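Local coordinates for protein neurotoxin (Clostridium botulinum, PDB 1ZB7) that acts in the host cytosol as a zinc endopeptidase that cuts the synaptobrevins VAMP1, VAMP2 and VAMP3, cleaving VAMP2 at an Ala-Ala bond, at residues K87-S101 and E383-G396. Numbering follows the deposited sequence.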
loop_
_atom_site.group_PDB
_atom_site.type_symbol
_atom_site.label_atom_id
_atom_site.label_comp_id
_atom_site.label_asym_id
_atom_site.label_seq_id
_atom_site.Cartn_x
_atom_site.Cartn_y
_atom_site.Cartn_z
ATOM N N LYS A 87 11.711 31.522 17.263
ATOM C CA LYS A 87 10.841 31.308 16.084
ATOM C C LYS A 87 10.124 29.941 16.049
ATOM O O LYS A 87 8.879 29.855 15.702
ATOM C CB LYS A 87 11.627 31.540 14.784
ATOM C CG LYS A 87 10.749 31.479 13.538
ATOM C CD LYS A 87 11.414 31.947 12.212
ATOM C CE LYS A 87 10.372 31.785 11.050
ATOM N NZ LYS A 87 10.627 32.495 9.815
ATOM N N PHE A 88 10.892 28.884 16.378
ATOM C CA PHE A 88 10.324 27.529 16.560
ATOM C C PHE A 88 9.192 27.479 17.636
ATOM O O PHE A 88 8.109 26.976 17.378
ATOM C CB PHE A 88 11.425 26.584 16.956
ATOM C CG PHE A 88 10.976 25.154 17.166
ATOM C CD1 PHE A 88 11.048 24.210 16.123
ATOM C CD2 PHE A 88 10.586 24.717 18.394
ATOM C CE1 PHE A 88 10.738 22.886 16.405
ATOM C CE2 PHE A 88 10.237 23.410 18.625
ATOM C CZ PHE A 88 10.270 22.518 17.597
ATOM N N LEU A 89 9.480 28.026 18.820
ATOM C CA LEU A 89 8.542 28.178 19.911
ATOM C C LEU A 89 7.214 28.924 19.565
ATOM O O LEU A 89 6.098 28.408 19.831
ATOM C CB LEU A 89 9.247 28.865 21.027
ATOM C CG LEU A 89 8.574 29.164 22.384
ATOM C CD1 LEU A 89 7.934 27.902 22.978
ATOM C CD2 LEU A 89 9.662 29.728 23.304
ATOM N N LYS A 90 7.360 30.081 18.951
ATOM C CA LYS A 90 6.270 30.870 18.454
ATOM C C LYS A 90 5.478 30.173 17.366
ATOM O O LYS A 90 4.233 30.242 17.338
ATOM C CB LYS A 90 6.774 32.295 18.065
ATOM C CG LYS A 90 6.901 33.190 19.343
ATOM C CD LYS A 90 7.851 34.288 19.207
ATOM C CE LYS A 90 7.913 35.167 20.514
ATOM N NZ LYS A 90 9.093 36.144 20.439
ATOM N N THR A 91 6.178 29.489 16.482
ATOM C CA THR A 91 5.502 28.726 15.428
ATOM C C THR A 91 4.702 27.554 16.056
ATOM O O THR A 91 3.587 27.324 15.688
ATOM C CB THR A 91 6.507 28.161 14.385
ATOM O OG1 THR A 91 7.257 29.228 13.808
ATOM C CG2 THR A 91 5.822 27.396 13.317
ATOM N N MET A 92 5.284 26.829 16.991
ATOM C CA MET A 92 4.576 25.737 17.686
ATOM C C MET A 92 3.296 26.250 18.369
ATOM O O MET A 92 2.238 25.610 18.306
ATOM C CB MET A 92 5.471 25.005 18.704
ATOM C CG MET A 92 6.581 24.129 18.161
ATOM S SD MET A 92 6.112 23.119 16.684
ATOM C CE MET A 92 4.835 22.098 17.438
ATOM N N ILE A 93 3.398 27.412 19.025
ATOM C CA ILE A 93 2.256 27.988 19.692
ATOM C C ILE A 93 1.188 28.378 18.695
ATOM O O ILE A 93 -0.024 28.216 18.966
ATOM C CB ILE A 93 2.686 29.200 20.493
ATOM C CG1 ILE A 93 3.512 28.736 21.686
ATOM C CG2 ILE A 93 1.455 30.070 20.924
ATOM C CD1 ILE A 93 4.381 29.869 22.256
ATOM N N LYS A 94 1.621 28.915 17.540
ATOM C CA LYS A 94 0.681 29.348 16.548
ATOM C C LYS A 94 -0.048 28.120 16.015
ATOM O O LYS A 94 -1.240 28.146 15.802
ATOM C CB LYS A 94 1.358 30.101 15.423
ATOM C CG LYS A 94 0.452 30.512 14.260
ATOM C CD LYS A 94 0.963 31.718 13.580
ATOM C CE LYS A 94 0.071 32.139 12.336
ATOM N NZ LYS A 94 0.781 33.217 11.576
ATOM N N LEU A 95 0.670 27.036 15.830
ATOM C CA LEU A 95 0.081 25.815 15.341
ATOM C C LEU A 95 -0.897 25.243 16.323
ATOM O O LEU A 95 -1.981 24.858 15.933
ATOM C CB LEU A 95 1.171 24.799 14.946
ATOM C CG LEU A 95 2.125 25.203 13.788
ATOM C CD1 LEU A 95 3.071 24.029 13.576
ATOM C CD2 LEU A 95 1.403 25.520 12.562
ATOM N N PHE A 96 -0.571 25.252 17.612
ATOM C CA PHE A 96 -1.557 24.815 18.587
ATOM C C PHE A 96 -2.746 25.760 18.587
ATOM O O PHE A 96 -3.875 25.321 18.771
ATOM C CB PHE A 96 -0.991 24.652 20.000
ATOM C CG PHE A 96 -0.272 23.367 20.215
ATOM C CD1 PHE A 96 1.102 23.282 20.014
ATOM C CD2 PHE A 96 -0.957 22.244 20.616
ATOM C CE1 PHE A 96 1.806 22.055 20.167
ATOM C CE2 PHE A 96 -0.287 20.971 20.808
ATOM C CZ PHE A 96 1.104 20.879 20.599
ATOM N N ASN A 97 -2.519 27.048 18.418
ATOM C CA ASN A 97 -3.657 27.995 18.349
ATOM C C ASN A 97 -4.572 27.704 17.177
ATOM O O ASN A 97 -5.771 27.749 17.316
ATOM C CB ASN A 97 -3.222 29.456 18.364
ATOM C CG ASN A 97 -2.914 29.964 19.765
ATOM O OD1 ASN A 97 -3.621 29.665 20.723
ATOM N ND2 ASN A 97 -1.828 30.659 19.894
ATOM N N ARG A 98 -3.992 27.328 16.058
ATOM C CA ARG A 98 -4.724 26.878 14.926
ATOM C C ARG A 98 -5.587 25.621 15.200
ATOM O O ARG A 98 -6.799 25.617 14.891
ATOM C CB ARG A 98 -3.779 26.738 13.726
ATOM C CG ARG A 98 -4.397 26.075 12.478
ATOM C CD ARG A 98 -3.840 26.734 11.185
ATOM N NE ARG A 98 -4.328 26.082 9.973
ATOM C CZ ARG A 98 -5.565 26.130 9.494
ATOM N NH1 ARG A 98 -6.521 26.809 10.123
ATOM N NH2 ARG A 98 -5.866 25.459 8.368
ATOM N N ILE A 99 -4.993 24.607 15.803
ATOM C CA ILE A 99 -5.692 23.401 16.139
ATOM C C ILE A 99 -6.837 23.790 17.071
ATOM O O ILE A 99 -7.976 23.343 16.941
ATOM C CB ILE A 99 -4.756 22.373 16.821
ATOM C CG1 ILE A 99 -3.749 21.853 15.772
ATOM C CG2 ILE A 99 -5.583 21.223 17.479
ATOM C CD1 ILE A 99 -2.480 21.254 16.320
ATOM N N ASN A 100 -6.513 24.655 18.011
ATOM C CA ASN A 100 -7.471 25.124 18.996
ATOM C C ASN A 100 -8.611 26.043 18.415
ATOM O O ASN A 100 -9.460 26.417 19.191
ATOM C CB ASN A 100 -6.745 25.749 20.219
ATOM C CG ASN A 100 -7.493 25.505 21.554
ATOM O OD1 ASN A 100 -8.097 24.399 21.792
ATOM N ND2 ASN A 100 -7.336 26.472 22.500
ATOM N N SER A 101 -8.666 26.300 17.098
ATOM C CA SER A 101 -9.623 27.262 16.510
ATOM C C SER A 101 -10.946 26.643 16.194
ATOM O O SER A 101 -11.868 27.338 15.905
ATOM C CB SER A 101 -9.126 27.986 15.243
ATOM O OG SER A 101 -8.772 27.087 14.177
ATOM N N GLU A 383 9.679 29.700 5.493
ATOM C CA GLU A 383 10.154 30.641 6.516
ATOM C C GLU A 383 9.032 31.616 6.928
ATOM O O GLU A 383 9.275 32.483 7.713
ATOM C CB GLU A 383 11.313 31.499 5.997
ATOM C CG GLU A 383 12.592 30.760 5.619
ATOM C CD GLU A 383 13.376 30.214 6.786
ATOM O OE1 GLU A 383 12.900 30.259 7.990
ATOM O OE2 GLU A 383 14.510 29.729 6.468
ATOM N N LYS A 384 7.819 31.439 6.417
ATOM C CA LYS A 384 6.752 32.443 6.531
ATOM C C LYS A 384 5.545 32.111 7.420
ATOM O O LYS A 384 4.540 32.783 7.334
ATOM C CB LYS A 384 6.287 32.771 5.099
ATOM C CG LYS A 384 7.406 33.453 4.377
ATOM C CD LYS A 384 6.973 34.288 3.247
ATOM C CE LYS A 384 8.220 34.754 2.494
ATOM N NZ LYS A 384 7.921 34.870 1.095
ATOM N N LEU A 385 5.656 31.100 8.282
ATOM C CA LEU A 385 4.534 30.613 9.092
ATOM C C LEU A 385 4.099 31.627 10.139
ATOM O O LEU A 385 2.939 31.642 10.542
ATOM C CB LEU A 385 4.904 29.276 9.786
ATOM C CG LEU A 385 4.957 28.039 8.874
ATOM C CD1 LEU A 385 5.281 26.883 9.699
ATOM C CD2 LEU A 385 3.652 27.773 8.137
ATOM N N LEU A 386 5.019 32.489 10.559
ATOM C CA LEU A 386 4.676 33.690 11.378
ATOM C C LEU A 386 4.239 34.947 10.606
ATOM O O LEU A 386 3.979 35.964 11.231
ATOM C CB LEU A 386 5.836 34.071 12.349
ATOM C CG LEU A 386 6.211 32.955 13.337
ATOM C CD1 LEU A 386 7.420 33.346 14.191
ATOM C CD2 LEU A 386 4.977 32.520 14.201
ATOM N N ASP A 387 4.148 34.896 9.278
ATOM C CA ASP A 387 3.652 35.983 8.469
ATOM C C ASP A 387 2.141 35.786 8.234
ATOM O O ASP A 387 1.740 34.879 7.498
ATOM C CB ASP A 387 4.386 35.934 7.130
ATOM C CG ASP A 387 4.232 37.226 6.306
ATOM O OD1 ASP A 387 3.178 37.856 6.409
ATOM O OD2 ASP A 387 5.185 37.613 5.605
ATOM N N ASN A 388 1.307 36.649 8.804
ATOM C CA ASN A 388 -0.154 36.556 8.610
ATOM C C ASN A 388 -0.685 36.904 7.197
ATOM O O ASN A 388 -1.797 36.548 6.868
ATOM C CB ASN A 388 -0.939 37.295 9.689
ATOM C CG ASN A 388 -0.831 36.635 11.052
ATOM O OD1 ASN A 388 -0.979 35.417 11.220
ATOM N ND2 ASN A 388 -0.591 37.440 12.038
ATOM N N THR A 389 0.131 37.465 6.327
ATOM C CA THR A 389 -0.276 37.572 4.908
ATOM C C THR A 389 -0.172 36.257 4.148
ATOM O O THR A 389 -0.672 36.152 3.003
ATOM C CB THR A 389 0.525 38.647 4.164
ATOM O OG1 THR A 389 1.880 38.267 4.103
ATOM C CG2 THR A 389 0.425 39.999 4.892
ATOM N N ILE A 390 0.413 35.234 4.804
ATOM C CA ILE A 390 0.764 33.959 4.156
ATOM C C ILE A 390 0.172 32.762 4.934
ATOM O O ILE A 390 -0.200 31.787 4.349
ATOM C CB ILE A 390 2.349 33.756 4.087
ATOM C CG1 ILE A 390 3.049 34.828 3.243
ATOM C CG2 ILE A 390 2.724 32.325 3.591
ATOM C CD1 ILE A 390 2.998 34.562 1.774
ATOM N N TYR A 391 0.195 32.803 6.261
ATOM C CA TYR A 391 -0.325 31.706 7.076
ATOM C C TYR A 391 -1.012 32.257 8.268
ATOM O O TYR A 391 -0.390 32.953 9.053
ATOM C CB TYR A 391 0.804 30.735 7.455
ATOM C CG TYR A 391 0.371 29.486 8.113
ATOM C CD1 TYR A 391 -0.110 28.416 7.394
ATOM C CD2 TYR A 391 0.392 29.380 9.503
ATOM C CE1 TYR A 391 -0.538 27.264 8.025
ATOM C CE2 TYR A 391 -0.046 28.270 10.128
ATOM C CZ TYR A 391 -0.508 27.187 9.394
ATOM O OH TYR A 391 -0.915 26.036 10.071
ATOM N N THR A 392 -2.304 31.935 8.415
ATOM C CA THR A 392 -3.107 32.411 9.573
ATOM C C THR A 392 -3.639 31.238 10.424
ATOM O O THR A 392 -3.784 30.095 9.952
ATOM C CB THR A 392 -4.304 33.299 9.146
ATOM O OG1 THR A 392 -5.288 32.483 8.511
ATOM C CG2 THR A 392 -3.878 34.458 8.209
ATOM N N GLN A 393 -3.911 31.551 11.691
ATOM C CA GLN A 393 -4.547 30.655 12.605
ATOM C C GLN A 393 -5.835 30.055 12.079
ATOM O O GLN A 393 -6.052 28.820 12.152
ATOM C CB GLN A 393 -4.843 31.399 13.905
ATOM C CG GLN A 393 -3.640 31.450 14.794
ATOM C CD GLN A 393 -3.924 32.092 16.179
ATOM O OE1 GLN A 393 -5.085 31.987 16.765
ATOM N NE2 GLN A 393 -2.833 32.714 16.727
ATOM N N ASN A 394 -6.695 30.934 11.562
ATOM C CA ASN A 394 -8.026 30.515 11.206
ATOM C C ASN A 394 -8.147 29.831 9.868
ATOM O O ASN A 394 -9.015 28.969 9.726
ATOM C CB ASN A 394 -8.995 31.713 11.299
ATOM C CG ASN A 394 -9.308 32.063 12.754
ATOM O OD1 ASN A 394 -8.973 31.300 13.704
ATOM N ND2 ASN A 394 -9.885 33.219 12.942
ATOM N N GLU A 395 -7.317 30.221 8.892
ATOM C CA GLU A 395 -7.391 29.669 7.513
ATOM C C GLU A 395 -6.139 28.917 7.036
ATOM O O GLU A 395 -6.144 28.382 5.941
ATOM C CB GLU A 395 -7.689 30.798 6.524
ATOM C CG GLU A 395 -9.067 31.455 6.744
ATOM C CD GLU A 395 -9.421 32.391 5.647
ATOM O OE1 GLU A 395 -8.824 33.509 5.744
ATOM O OE2 GLU A 395 -10.211 32.022 4.674
ATOM N N GLY A 396 -5.065 28.892 7.831
ATOM C CA GLY A 396 -3.728 28.458 7.349
ATOM C C GLY A 396 -3.274 29.186 6.119
ATOM O O GLY A 396 -3.320 30.395 6.081
HETATM O O HOH W 1 1.404 35.269 13.223
HETATM O O HOH W 2 -9.037 26.188 8.628
HETATM O O HOH W 3 -10.307 28.095 12.147
#
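Lys-94 NZ is gripped by three oxygens of the loop 383-396: the backbone O of Tyr-391 at 2.8 Å, the side-chain OD1 of Asn-388 and the backbone O of Leu-385, with a water as fourth partner, so four acceptors share three N-H donors. Its chain leaves helix 82-99 with CG anti to the backbone N (chi1 175°) and runs out extended, which carries the buried ammonium into the bend of the loop. The Asn-388 bond comes from above the amide plane, 44° out of it.

A turn further along, Arg-98 bends at chi2 and lays its guanidinium against the loop. NH1 gives a hydrogen bond to Gln-393 O (2.9 Å), close to the guanidinium plane but above that of the carbonyl. Gly-396 N sits over the centre of one guanidinium face, 3.3 Å above it, while the Tyr-391 hydroxyl lies at the edge, its ring nearly perpendicular to the guanidinium. Asp-223 ties the two together, in a salt bridge with Arg-98 NH2 and a hydrogen bond with Tyr-391 OH.

Aliphatic groups fill in beside these polar sites. Leu-95 CD2 meets Tyr-391 CE2 at 3.9 Å, the Thr-91 and Leu-385 side chains cross at about a right angle, and Leu-386 CD1 lies against Lys-87 CG. The Gln-393 and Asn-97 amides lie side by side, their planes 22° apart.

The first part of the connection between strands 377-381 and 421-422 thus covers a helix flank, held largely through backbone carbonyls, and Asp-223 joins both beside the start of helix 224-239, the HExxH helix of this zinc protease.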